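Local coordinates for protein vibralactone Cyclase (Boreostereum vibrans, PDB 6KD0) that probably catalyses, as a member of the alpha/beta hydrolase family, the cyclization that forms the fused bicyclic beta-lactone of vibralactone, at residues Asp62-Leu66 and Arg119-Asp123; Lys91-Leu97 and Phe163-Lys169; Asn181-Ile185 and Pro257-Pro261. All blocks are in the same frame, centred on the assembly; numbering follows the deposited sequence.

Contact 1 (Asp62-Leu66 and Arg119-Asp123)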
loop_
_atom_site.group_PDB
_atom_site.type_symbol
_atom_site.label_atom_id
_atom_site.label_comp_id
_atom_site.label_asym_id
_atom_site.label_seq_id
_atom_site.Cartn_x
_atom_site.Cartn_y
_atom_site.Cartn_z
ATOM N N ASP A 62 -17.338 4.756 -20.962
ATOM C CA ASP A 62 -17.861 3.484 -21.444
ATOM C C ASP A 62 -16.960 2.307 -21.096
ATOM O O ASP A 62 -17.393 1.154 -21.218
ATOM C CB ASP A 62 -18.038 3.531 -22.959
ATOM C CG ASP A 62 -16.764 3.927 -23.668
ATOM O OD1 ASP A 62 -16.407 5.119 -23.589
ATOM O OD2 ASP A 62 -16.105 3.054 -24.267
ATOM N N ARG A 63 -15.719 2.556 -20.684
ATOM C CA ARG A 63 -14.728 1.495 -20.568
ATOM C C ARG A 63 -14.636 0.911 -19.162
ATOM O O ARG A 63 -13.904 -0.066 -18.955
ATOM C CB ARG A 63 -13.362 2.022 -21.009
ATOM C CG ARG A 63 -13.296 2.360 -22.509
ATOM C CD ARG A 63 -11.882 2.698 -22.943
ATOM N NE ARG A 63 -11.021 1.520 -22.980
ATOM C CZ ARG A 63 -10.904 0.704 -24.022
ATOM N NH1 ARG A 63 -11.599 0.931 -25.127
ATOM N NH2 ARG A 63 -10.099 -0.342 -23.953
ATOM N N TYR A 64 -15.352 1.474 -18.199
ATOM C CA TYR A 64 -15.358 0.915 -16.855
ATOM C C TYR A 64 -16.625 1.369 -16.155
ATOM O O TYR A 64 -17.244 2.362 -16.534
ATOM C CB TYR A 64 -14.123 1.355 -16.060
ATOM C CG TYR A 64 -14.176 2.818 -15.699
ATOM C CD1 TYR A 64 -13.757 3.783 -16.605
ATOM C CD2 TYR A 64 -14.677 3.245 -14.469
ATOM C CE1 TYR A 64 -13.820 5.128 -16.290
ATOM C CE2 TYR A 64 -14.747 4.589 -14.147
ATOM C CZ TYR A 64 -14.310 5.521 -15.057
ATOM O OH TYR A 64 -14.374 6.866 -14.760
ATOM N N ARG A 65 -16.989 0.651 -15.101
ATOM C CA ARG A 65 -18.065 1.098 -14.235
ATOM C C ARG A 65 -17.635 0.890 -12.794
ATOM O O ARG A 65 -16.722 0.109 -12.497
ATOM C CB ARG A 65 -19.392 0.369 -14.509
ATOM C CG ARG A 65 -19.327 -1.129 -14.288
ATOM C CD ARG A 65 -20.602 -1.827 -14.748
ATOM N NE ARG A 65 -20.541 -3.259 -14.465
ATOM C CZ ARG A 65 -20.979 -3.808 -13.336
ATOM N NH1 ARG A 65 -21.515 -3.034 -12.400
ATOM N NH2 ARG A 65 -20.881 -5.122 -13.147
ATOM N N LEU A 66 -18.289 1.631 -11.909
ATOM C CA LEU A 66 -18.036 1.585 -10.478
ATOM C C LEU A 66 -19.223 0.944 -9.790
ATOM O O LEU A 66 -20.367 1.196 -10.169
ATOM C CB LEU A 66 -17.842 2.988 -9.900
ATOM C CG LEU A 66 -16.829 3.852 -10.624
ATOM C CD1 LEU A 66 -16.802 5.248 -10.019
ATOM C CD2 LEU A 66 -15.466 3.199 -10.570
ATOM N N ARG A 119 -9.414 3.583 -11.365
ATOM C CA ARG A 119 -10.169 3.666 -12.612
ATOM C C ARG A 119 -9.238 3.421 -13.783
ATOM O O ARG A 119 -9.557 2.661 -14.709
ATOM C CB ARG A 119 -10.845 5.028 -12.763
ATOM C CG ARG A 119 -11.994 5.292 -11.834
ATOM C CD ARG A 119 -12.399 6.748 -11.952
ATOM N NE ARG A 119 -13.181 7.209 -10.814
ATOM C CZ ARG A 119 -14.370 7.795 -10.913
ATOM N NH1 ARG A 119 -14.931 7.991 -12.108
ATOM N NH2 ARG A 119 -14.988 8.195 -9.825
ATOM N N ILE A 120 -8.051 4.035 -13.734
ATOM C CA ILE A 120 -7.105 3.865 -14.824
ATOM C C ILE A 120 -6.635 2.418 -14.881
ATOM O O ILE A 120 -6.689 1.771 -15.943
ATOM C CB ILE A 120 -5.947 4.862 -14.652
ATOM C CG1 ILE A 120 -6.502 6.279 -14.827
ATOM C CG2 ILE A 120 -4.811 4.554 -15.619
ATOM C CD1 ILE A 120 -5.635 7.359 -14.284
ATOM N N ILE A 121 -6.289 1.854 -13.715
ATOM C CA ILE A 121 -5.622 0.557 -13.692
ATOM C C ILE A 121 -6.581 -0.528 -14.139
ATOM O O ILE A 121 -6.210 -1.424 -14.909
ATOM C CB ILE A 121 -5.041 0.265 -12.290
ATOM C CG1 ILE A 121 -3.723 1.024 -12.090
ATOM C CG2 ILE A 121 -4.852 -1.246 -12.092
ATOM C CD1 ILE A 121 -3.204 1.012 -10.670
ATOM N N CYS A 122 -7.838 -0.449 -13.696
ATOM C CA CYS A 122 -8.803 -1.476 -14.069
ATOM C C CYS A 122 -8.979 -1.522 -15.581
ATOM O O CYS A 122 -9.090 -2.608 -16.157
ATOM C CB CYS A 122 -10.128 -1.259 -13.334
ATOM S SG CYS A 122 -11.439 -0.330 -14.165
ATOM N N ASP A 123 -8.902 -0.365 -16.248
ATOM C CA ASP A 123 -8.991 -0.366 -17.708
ATOM C C ASP A 123 -7.679 -0.826 -18.331
ATOM O O ASP A 123 -7.684 -1.607 -19.292
ATOM C CB ASP A 123 -9.381 1.032 -18.189
ATOM C CG ASP A 123 -9.313 1.192 -19.694
ATOM O OD1 ASP A 123 -10.121 0.549 -20.394
ATOM O OD2 ASP A 123 -8.460 1.981 -20.161
HETATM O O HOH W 1 -11.919 -1.210 -20.035
HETATM O O HOH W 2 -7.989 -1.135 -22.327
#
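Arg-119, Tyr-64 and Asp-123 illustrate how a helix can be fastened to a strand through side-chain chemistry while the backbones stay well apart. The axes of strand 64-66 and helix 119-123 come no closer than 9.2 Å, at 133° between their directions, and side chains span the gap. Tyr-64 lies along the aliphatic part of Arg-119, whose CB sits over one ring face. At the far end Arg-119 NH1 donates a hydrogen bond to Tyr-64 OH (2.9 Å), while NH2 of the same guanidinium turns to a salt bridge with Asp-115; Leu-66 CD1 covers one guanidinium face, 3.5 Å from Arg-119 NH2. One helical turn on, Cys-122 SG rests 3.7 Å from Tyr-64 CB and lies obliquely to the Tyr-64 ring, 5.5 Å from its centroid, a sulfur-aromatic contact. Asp-123 secures the other end: its OD1 forms a salt bridge with Arg-63, accepting a hydrogen bond from NE (2.9 Å), and water 1 links OD1 to Arg-63 O, 2.5 Å from each. Helix 115-125 belongs to the crossover joining parallel strands 97-101 and 128-132; here it meets the start of edge strand 64-73, which pairs with strand 76-85, while its Ile-121 packs on helix 321-338.

Contact 2 (Lys91-Leu97 and Phe163-Lys169)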
loop_
_atom_site.group_PDB
_atom_site.type_symbol
_atom_site.label_atom_id
_atom_site.label_comp_id
_atom_site.label_asym_id
_atom_site.label_seq_id
_atom_site.Cartn_x
_atom_site.Cartn_y
_atom_site.Cartn_z
ATOM N N LYS A 91 -20.287 -8.764 -21.961
ATOM C CA LYS A 91 -20.692 -8.253 -20.658
ATOM C C LYS A 91 -20.661 -9.308 -19.560
ATOM O O LYS A 91 -20.751 -8.943 -18.385
ATOM C CB LYS A 91 -22.089 -7.645 -20.769
ATOM C CG LYS A 91 -23.172 -8.673 -21.082
ATOM C CD LYS A 91 -24.572 -8.148 -20.754
ATOM C CE LYS A 91 -25.570 -9.291 -20.580
ATOM N NZ LYS A 91 -25.964 -9.926 -21.871
ATOM N N THR A 92 -20.512 -10.591 -19.898
ATOM C CA THR A 92 -20.411 -11.658 -18.908
ATOM C C THR A 92 -18.970 -12.097 -18.632
ATOM O O THR A 92 -18.758 -13.042 -17.864
ATOM C CB THR A 92 -21.245 -12.868 -19.353
ATOM O OG1 THR A 92 -20.561 -13.569 -20.397
ATOM C CG2 THR A 92 -22.607 -12.413 -19.887
ATOM N N LYS A 93 -17.984 -11.436 -19.233
ATOM C CA LYS A 93 -16.587 -11.775 -19.003
ATOM C C LYS A 93 -16.214 -11.535 -17.543
ATOM O O LYS A 93 -16.698 -10.589 -16.918
ATOM C CB LYS A 93 -15.704 -10.932 -19.927
ATOM C CG LYS A 93 -14.273 -11.402 -20.071
ATOM C CD LYS A 93 -13.584 -10.608 -21.177
ATOM C CE LYS A 93 -12.064 -10.704 -21.116
ATOM N NZ LYS A 93 -11.545 -12.055 -21.437
ATOM N N THR A 94 -15.360 -12.405 -16.997
ATOM C CA THR A 94 -14.801 -12.237 -15.660
ATOM C C THR A 94 -13.309 -11.946 -15.753
ATOM O O THR A 94 -12.626 -12.381 -16.686
ATOM C CB THR A 94 -15.039 -13.471 -14.780
ATOM O OG1 THR A 94 -14.422 -14.610 -15.385
ATOM C CG2 THR A 94 -16.529 -13.726 -14.614
ATOM N N TYR A 95 -12.803 -11.217 -14.770
ATOM C CA TYR A 95 -11.457 -10.667 -14.798
ATOM C C TYR A 95 -10.700 -11.055 -13.541
ATOM O O TYR A 95 -11.312 -11.411 -12.530
ATOM C CB TYR A 95 -11.508 -9.138 -14.911
ATOM C CG TYR A 95 -12.285 -8.685 -16.112
ATOM C CD1 TYR A 95 -11.669 -8.569 -17.351
ATOM C CD2 TYR A 95 -13.643 -8.412 -16.017
ATOM C CE1 TYR A 95 -12.378 -8.165 -18.467
ATOM C CE2 TYR A 95 -14.365 -7.996 -17.128
ATOM C CZ TYR A 95 -13.729 -7.876 -18.344
ATOM O OH TYR A 95 -14.466 -7.466 -19.434
ATOM N N PRO A 96 -9.364 -10.986 -13.568
ATOM C CA PRO A 96 -8.604 -11.148 -12.321
ATOM C C PRO A 96 -8.977 -10.068 -11.318
ATOM O O PRO A 96 -9.620 -9.062 -11.652
ATOM C CB PRO A 96 -7.140 -11.029 -12.759
ATOM C CG PRO A 96 -7.155 -11.236 -14.274
ATOM C CD PRO A 96 -8.491 -10.756 -14.738
ATOM N N LEU A 97 -8.555 -10.289 -10.068
ATOM C CA LEU A 97 -9.019 -9.527 -8.909
ATOM C C LEU A 97 -7.837 -8.805 -8.274
ATOM O O LEU A 97 -6.865 -9.451 -7.875
ATOM C CB LEU A 97 -9.656 -10.472 -7.882
ATOM C CG LEU A 97 -10.834 -10.025 -7.016
ATOM C CD1 LEU A 97 -10.859 -10.750 -5.666
ATOM C CD2 LEU A 97 -10.888 -8.542 -6.838
ATOM N N PHE A 163 -19.239 -8.883 -9.093
ATOM C CA PHE A 163 -18.756 -7.721 -9.836
ATOM C C PHE A 163 -17.783 -8.140 -10.944
ATOM O O PHE A 163 -16.838 -7.408 -11.275
ATOM C CB PHE A 163 -18.158 -6.665 -8.897
ATOM C CG PHE A 163 -17.130 -7.191 -7.931
ATOM C CD1 PHE A 163 -15.790 -7.182 -8.258
ATOM C CD2 PHE A 163 -17.507 -7.657 -6.675
ATOM C CE1 PHE A 163 -14.828 -7.659 -7.365
ATOM C CE2 PHE A 163 -16.564 -8.138 -5.783
ATOM C CZ PHE A 163 -15.222 -8.144 -6.128
ATOM N N ASN A 164 -18.027 -9.316 -11.546
ATOM C CA ASN A 164 -17.342 -9.781 -12.758
ATOM C C ASN A 164 -15.876 -10.132 -12.516
ATOM O O ASN A 164 -15.062 -10.083 -13.444
ATOM C CB ASN A 164 -17.438 -8.751 -13.895
ATOM C CG ASN A 164 -18.808 -8.697 -14.522
ATOM O OD1 ASN A 164 -19.723 -8.085 -13.984
ATOM N ND2 ASN A 164 -18.953 -9.336 -15.682
ATOM N N ALA A 165 -15.520 -10.497 -11.287
ATOM C CA ALA A 165 -14.161 -10.890 -10.948
ATOM C C ALA A 165 -14.102 -12.387 -10.673
ATOM O O ALA A 165 -15.093 -13.004 -10.262
ATOM C CB ALA A 165 -13.646 -10.118 -9.728
ATOM N N ASP A 166 -12.936 -12.969 -10.927
ATOM C CA ASP A 166 -12.701 -14.372 -10.603
ATOM C C ASP A 166 -11.274 -14.495 -10.085
ATOM O O ASP A 166 -10.315 -14.399 -10.864
ATOM C CB ASP A 166 -12.949 -15.276 -11.819
ATOM C CG ASP A 166 -12.616 -16.750 -11.549
ATOM O OD1 ASP A 166 -12.247 -17.106 -10.403
ATOM O OD2 ASP A 166 -12.735 -17.554 -12.501
ATOM N N PRO A 167 -11.097 -14.698 -8.775
ATOM C CA PRO A 167 -9.740 -14.743 -8.216
ATOM C C PRO A 167 -8.919 -15.905 -8.732
ATOM O O PRO A 167 -7.687 -15.867 -8.623
ATOM C CB PRO A 167 -9.980 -14.839 -6.703
ATOM C CG PRO A 167 -11.362 -15.342 -6.543
ATOM C CD PRO A 167 -12.138 -14.879 -7.754
ATOM N N LYS A 168 -9.555 -16.938 -9.295
ATOM C CA LYS A 168 -8.800 -17.991 -9.963
ATOM C C LYS A 168 -8.064 -17.469 -11.184
ATOM O O LYS A 168 -7.092 -18.095 -11.613
ATOM C CB LYS A 168 -9.721 -19.136 -10.388
ATOM C CG LYS A 168 -10.530 -19.757 -9.264
ATOM C CD LYS A 168 -9.724 -20.741 -8.446
ATOM C CE LYS A 168 -9.574 -22.071 -9.169
ATOM N NZ LYS A 168 -8.155 -22.526 -9.217
ATOM N N LYS A 169 -8.504 -16.343 -11.745
ATOM C CA LYS A 169 -7.788 -15.718 -12.847
ATOM C C LYS A 169 -6.628 -14.854 -12.373
ATOM O O LYS A 169 -5.885 -14.323 -13.206
ATOM C CB LYS A 169 -8.763 -14.885 -13.683
ATOM C CG LYS A 169 -9.916 -15.728 -14.220
ATOM C CD LYS A 169 -10.635 -15.042 -15.366
ATOM C CE LYS A 169 -11.585 -16.009 -16.072
ATOM N NZ LYS A 169 -12.236 -15.341 -17.255
HETATM O O HOH W 3 -14.721 -16.997 -14.306
HETATM O O HOH W 4 -15.185 -14.907 -18.678
#
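An isolated parallel beta bridge joins two loops that lead into the neighbouring parallel strands 97-101 and 171-176 of the alpha/beta hydrolase sheet. Tyr-95 pairs with Ala-165: Tyr-95 N donates to Asn-164 O (2.9 Å), and Tyr-95 O accepts from Asp-166 N (2.8 Å). Asn-164, at phi 70°, adopts a left-handed conformation, and its side chain ND2 donates to Lys-93 O (2.9 Å) and Lys-91 O (3.3 Å), adding side-chain-to-backbone bonds upstream of the bridge. Beyond the bridge, Asp-166 forms an Asx turn, its OD1 accepting from Lys-168 N at 2.9 Å, and the chain enters the 3-10 segment 167-169. The turn brings Lys-169 back along the 91-97 loop, where NZ reaches both Thr-94 O and Thr-94 OG1, 3.0 Å from each. Water 3 joins Thr-94 OG1 to Asp-166 OD2. Among the buried side chains, Leu-97 packs its CG against Ala-165 CB (3.9 Å) and its CD2 on the ring edge of Phe-163, at CE1 (4.1 Å). Most of the polar bonds end on main-chain carbonyls, so the chemistry holds the path of the 91-97 loop largely independently of its side chains.

Contact 3 (Asn181-Ile185 and Pro257-Pro261)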
loop_
_atom_site.group_PDB
_atom_site.type_symbol
_atom_site.label_atom_id
_atom_site.label_comp_id
_atom_site.label_asym_id
_atom_site.label_seq_id
_atom_site.Cartn_x
_atom_site.Cartn_y
_atom_site.Cartn_z
ATOM N N ASN A 181 1.309 -2.031 4.902
ATOM C CA ASN A 181 1.479 -2.709 6.186
ATOM C C ASN A 181 0.274 -3.598 6.501
ATOM O O ASN A 181 0.419 -4.783 6.860
ATOM C CB ASN A 181 1.715 -1.628 7.248
ATOM C CG ASN A 181 1.509 -2.119 8.667
ATOM O OD1 ASN A 181 0.386 -2.148 9.162
ATOM N ND2 ASN A 181 2.595 -2.474 9.336
ATOM N N LEU A 182 -0.937 -3.043 6.367
ATOM C CA LEU A 182 -2.127 -3.847 6.640
ATOM C C LEU A 182 -2.240 -5.008 5.661
ATOM O O LEU A 182 -2.685 -6.099 6.033
ATOM C CB LEU A 182 -3.387 -2.975 6.588
ATOM C CG LEU A 182 -3.451 -1.824 7.612
ATOM C CD1 LEU A 182 -4.772 -1.072 7.514
ATOM C CD2 LEU A 182 -3.204 -2.313 9.047
ATOM N N SER A 183 -1.816 -4.807 4.409
ATOM C CA SER A 183 -1.891 -5.913 3.461
ATOM C C SER A 183 -0.848 -6.985 3.764
ATOM O O SER A 183 -1.088 -8.161 3.482
ATOM C CB SER A 183 -1.751 -5.403 2.020
ATOM O OG SER A 183 -0.410 -5.079 1.763
ATOM N N LEU A 184 0.308 -6.603 4.328
ATOM C CA LEU A 184 1.303 -7.596 4.743
ATOM C C LEU A 184 0.726 -8.495 5.823
ATOM O O LEU A 184 0.864 -9.740 5.777
ATOM C CB LEU A 184 2.571 -6.896 5.254
ATOM C CG LEU A 184 3.417 -6.114 4.233
ATOM C CD1 LEU A 184 4.633 -5.470 4.893
ATOM C CD2 LEU A 184 3.836 -7.005 3.054
ATOM N N ILE A 185 0.041 -7.869 6.790
ATOM C CA ILE A 185 -0.669 -8.642 7.804
ATOM C C ILE A 185 -1.685 -9.573 7.144
ATOM O O ILE A 185 -1.711 -10.783 7.412
ATOM C CB ILE A 185 -1.325 -7.706 8.836
ATOM C CG1 ILE A 185 -0.235 -6.924 9.568
ATOM C CG2 ILE A 185 -2.184 -8.522 9.798
ATOM C CD1 ILE A 185 -0.698 -5.694 10.284
ATOM N N PRO A 257 2.316 -9.827 15.698
ATOM C CA PRO A 257 2.320 -9.681 14.232
ATOM C C PRO A 257 1.107 -8.944 13.683
ATOM O O PRO A 257 1.193 -8.409 12.569
ATOM C CB PRO A 257 2.361 -11.134 13.726
ATOM C CG PRO A 257 2.868 -11.950 14.867
ATOM C CD PRO A 257 2.424 -11.234 16.127
ATOM N N SER A 258 -0.014 -8.910 14.416
ATOM C CA SER A 258 -1.178 -8.150 13.963
ATOM C C SER A 258 -0.909 -6.653 13.912
ATOM O O SER A 258 -1.715 -5.916 13.332
ATOM C CB SER A 258 -2.406 -8.427 14.834
ATOM O OG SER A 258 -2.333 -7.795 16.112
ATOM N N PHE A 259 0.193 -6.185 14.507
ATOM C CA PHE A 259 0.663 -4.820 14.296
ATOM C C PHE A 259 1.967 -4.754 13.513
ATOM O O PHE A 259 2.101 -3.925 12.605
ATOM C CB PHE A 259 0.834 -4.076 15.633
ATOM C CG PHE A 259 1.241 -2.638 15.451
ATOM C CD1 PHE A 259 0.293 -1.669 15.171
ATOM C CD2 PHE A 259 2.577 -2.264 15.503
ATOM C CE1 PHE A 259 0.666 -0.343 14.973
ATOM C CE2 PHE A 259 2.955 -0.947 15.293
ATOM C CZ PHE A 259 1.999 0.014 15.031
ATOM N N SER A 260 2.931 -5.619 13.837
ATOM C CA SER A 260 4.279 -5.615 13.277
ATOM C C SER A 260 4.433 -6.835 12.387
ATOM O O SER A 260 4.867 -7.895 12.863
ATOM C CB SER A 260 5.321 -5.647 14.396
ATOM O OG SER A 260 5.230 -4.501 15.203
ATOM N N PRO A 261 4.121 -6.741 11.092
ATOM C CA PRO A 261 4.157 -7.942 10.240
ATOM C C PRO A 261 5.539 -8.558 10.091
ATOM O O PRO A 261 5.629 -9.737 9.732
ATOM C CB PRO A 261 3.621 -7.435 8.893
ATOM C CG PRO A 261 3.834 -5.937 8.936
ATOM C CD PRO A 261 3.600 -5.567 10.371
HETATM O O HOH W 5 -0.197 -2.175 11.730
#
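Ile-185 lays its side chain over Pro-261 and the carbonyls that precede it: CG1 packs 3.9 Å from Pro-261 CB, CG1 also lies 3.6 Å from Pro-257 O, and CD1 comes within 3.2 Å of Ser-258 O. Leu-184, one residue earlier on the helix, adds a second apolar touch, its CB 3.8 Å from Pro-261 CB. Pro-261, the residue with the largest area covered here, thus rests against two adjacent helical residues. No hydrogen bond passes directly between the segments, so shape does most of the work. The helix itself, 178-192, is probably the one that follows the nucleophile, as in other alpha/beta hydrolases: Gly-175, Ser-177 and Gly-179, at the junction of strand 171-176 and this helix, fit the GxSxG nucleophile elbow, and Ser-177 with His-311 and Asp-281 fits a catalytic triad. Asn-181, in the first turns of that helix, lies near these residues without touching them. Its ND2 sits 3.4 Å from Pro-261 CD, but the amide is engaged elsewhere, ND2 with Pro-210 O and OD1 with the indole of Trp-106. OD1 also accepts from water 5 (2.6 Å), which donates in turn to Phe-259 O at 3.0 Å. The Phe-259 side chain starts away from the helix, and its ring meets that of Trp-106, with the two planes inclined at about 45°, and packs on helix 239-249.

Contacts 1 and 2 form one neighbourhood, their centres 14 Å apart and their segments alternating along the chain. They touch where Arg-65 NH2 approaches Asn-164 OD1 at 3.3 Å, a probable but weak hydrogen bond that links the first strand of the sheet to the loop ahead of strand 171-176. Contact 3 comes later in the chain and stands apart: its centre lies 30 Å from that of contact 1 and 27 Å from that of contact 2, with nearest atoms about 14 and 12 Å away. Of the three, contact 3 is the one beside the putative nucleophile elbow and triad, whereas contact 1 lies at edge strand 64-73 and contact 2 at the loops leading into strands 97-101 and 171-176.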